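Local coordinates for protein diaminopimelate decarboxylase (Aquifex aeolicus, PDB 2P3E) that probably decarboxylates meso-diaminopimelate to L-lysine with the help of pyridoxal 5'-phosphate, the last step of lysine biosynthesis, at residues E362-R365 and G366-L369. Sequence-based numbering, arbitrary orientation.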
ATOM      1  N   GLU B 362      24.981  -0.884  16.850  1.00 24.58           N
ATOM      2  CA  GLU B 362      24.266  -1.918  17.562  1.00 25.43           C
ATOM      3  C   GLU B 362      23.207  -1.195  18.391  1.00 25.22           C
ATOM      4  O   GLU B 362      23.520  -0.208  19.076  1.00 26.46           O
ATOM      5  CB  GLU B 362      25.209  -2.715  18.477  1.00 25.34           C
ATOM      6  CG  GLU B 362      26.063  -3.728  17.746  1.00 26.62           C
ATOM      7  CD  GLU B 362      26.955  -4.543  18.673  0.40 26.36           C
ATOM      8  OE1 GLU B 362      27.279  -4.071  19.782  0.40 27.20           O
ATOM      9  OE2 GLU B 362      27.329  -5.663  18.282  0.40 27.48           O
ATOM     10  N   VAL B 363      21.962  -1.636  18.271  1.00 24.12           N
ATOM     11  CA  VAL B 363      20.851  -1.066  19.035  1.00 23.37           C
ATOM     12  C   VAL B 363      20.147  -2.189  19.770  1.00 23.29           C
ATOM     13  O   VAL B 363      20.213  -3.338  19.350  1.00 23.79           O
ATOM     14  CB  VAL B 363      19.842  -0.303  18.130  1.00 23.57           C
ATOM     15  CG1 VAL B 363      20.422   1.059  17.706  1.00 22.98           C
ATOM     16  CG2 VAL B 363      19.428  -1.158  16.908  1.00 22.90           C
ATOM     17  N   GLN B 364      19.484  -1.869  20.875  1.00 23.68           N
ATOM     18  CA  GLN B 364      18.809  -2.896  21.665  1.00 23.68           C
ATOM     19  C   GLN B 364      17.291  -2.715  21.662  1.00 23.04           C
ATOM     20  O   GLN B 364      16.788  -1.658  21.268  1.00 21.44           O
ATOM     21  CB  GLN B 364      19.357  -2.910  23.100  1.00 24.34           C
ATOM     22  CG  GLN B 364      20.874  -3.302  23.197  1.00 28.11           C
ATOM     23  CD  GLN B 364      21.197  -4.676  22.593  1.00 32.08           C
ATOM     24  OE1 GLN B 364      20.739  -5.711  23.087  1.00 35.08           O
ATOM     25  NE2 GLN B 364      21.990  -4.684  21.513  1.00 34.74           N
ATOM     26  N   ARG B 365      16.586  -3.750  22.123  1.00 22.10           N
ATOM     27  CA  ARG B 365      15.145  -3.703  22.291  1.00 22.82           C
ATOM     28  C   ARG B 365      14.765  -2.458  23.107  1.00 21.91           C
ATOM     29  O   ARG B 365      15.378  -2.182  24.140  1.00 21.73           O
ATOM     30  CB  ARG B 365      14.652  -4.990  22.982  1.00 23.06           C
ATOM     31  CG  ARG B 365      13.179  -4.955  23.394  1.00 25.36           C
ATOM     32  CD  ARG B 365      12.590  -6.367  23.629  1.00 27.51           C
ATOM     33  NE  ARG B 365      11.122  -6.388  23.439  1.00 30.28           N
ATOM     34  CZ  ARG B 365      10.270  -6.183  24.432  1.00 31.24           C
ATOM     35  NH1 ARG B 365      10.754  -5.948  25.637  1.00 32.23           N
ATOM     36  NH2 ARG B 365       8.960  -6.216  24.243  1.00 29.96           N
ATOM     37  N   GLY B 366      13.787  -1.696  22.614  1.00 20.63           N
ATOM     38  CA  GLY B 366      13.299  -0.501  23.306  1.00 19.85           C
ATOM     39  C   GLY B 366      13.888   0.799  22.756  1.00 19.69           C
ATOM     40  O   GLY B 366      13.308   1.877  22.930  1.00 19.23           O
ATOM     41  N   GLU B 367      15.043   0.704  22.097  1.00 19.03           N
ATOM     42  CA  GLU B 367      15.670   1.887  21.497  1.00 19.34           C
ATOM     43  C   GLU B 367      14.914   2.314  20.245  1.00 18.07           C
ATOM     44  O   GLU B 367      14.268   1.491  19.610  1.00 18.02           O
ATOM     45  CB  GLU B 367      17.105   1.594  21.089  1.00 19.85           C
ATOM     46  CG  GLU B 367      18.102   1.654  22.210  1.00 22.41           C
ATOM     47  CD  GLU B 367      19.512   1.589  21.675  0.80 23.70           C
ATOM     48  OE1 GLU B 367      19.983   2.564  21.031  0.80 25.50           O
ATOM     49  OE2 GLU B 367      20.141   0.551  21.896  1.00 23.84           O
ATOM     50  N   TYR B 368      15.038   3.592  19.883  1.00 17.75           N
ATOM     51  CA  TYR B 368      14.383   4.125  18.685  1.00 17.50           C
ATOM     52  C   TYR B 368      15.363   4.371  17.535  1.00 17.07           C
ATOM     53  O   TYR B 368      16.526   4.744  17.771  1.00 16.83           O
ATOM     54  CB  TYR B 368      13.656   5.435  19.012  1.00 17.70           C
ATOM     55  CG  TYR B 368      12.701   5.327  20.171  1.00 17.86           C
ATOM     56  CD1 TYR B 368      11.442   4.741  20.008  1.00 16.95           C
ATOM     57  CD2 TYR B 368      13.061   5.806  21.444  1.00 17.28           C
ATOM     58  CE1 TYR B 368      10.553   4.640  21.098  1.00 18.67           C
ATOM     59  CE2 TYR B 368      12.184   5.702  22.536  1.00 16.98           C
ATOM     60  CZ  TYR B 368      10.944   5.126  22.352  1.00 17.70           C
ATOM     61  OH  TYR B 368      10.062   5.039  23.406  1.00 19.16           O
ATOM     62  N   LEU B 369      14.881   4.167  16.301  1.00 15.81           N
ATOM     63  CA  LEU B 369      15.635   4.505  15.088  1.00 15.27           C
ATOM     64  C   LEU B 369      14.887   5.597  14.302  1.00 15.57           C
ATOM     65  O   LEU B 369      13.656   5.689  14.388  1.00 15.12           O
ATOM     66  CB  LEU B 369      15.793   3.262  14.192  1.00 15.12           C
ATOM     67  CG  LEU B 369      16.438   1.998  14.804  1.00 16.12           C
ATOM     68  CD1 LEU B 369      16.484   0.837  13.800  1.00 14.25           C
ATOM     69  CD2 LEU B 369      17.836   2.362  15.279  1.00 15.80           C
TER
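Gln364 and Glu367 are joined by two hydrogen bonds that hold the chain in a tight reversal. Glu367 N donates to Gln364 O (3.1 Å), closing a type II beta turn. Gln364 N donates to Glu367 OE2 at 2.7 Å and 153°, meeting the carboxylate from above its plane. CG of Glu367 lies beside the backbone N (chi1 -81°), and the extended chain beyond it carries the carboxylate back to the start of the turn. Arg336 forms a salt bridge with the same OE2, so one oxygen serves a backbone amide and a guanidinium group. With an alanine in place of Glu367, the Gln364 amide and the Arg336 charge would probably lose their shared acceptor. At the third turn position, Gly366 has a positive phi (99°), where a CB would collide with Arg365 O. The turn lies between strands 358-361 and 368-371 in the beta domain beside the pyridoxal-binding TIM barrel of this class-II decarboxylase. The apolar contact is Val363 CG1 against Leu369 CD2 (3.8 Å); the same methyl lies 3.7 Å from Glu367 OE1, while Val295 and Ile307 also pack on Val363. From the turn's second position, Arg365 reaches Glu113 of the second subunit in a salt bridge.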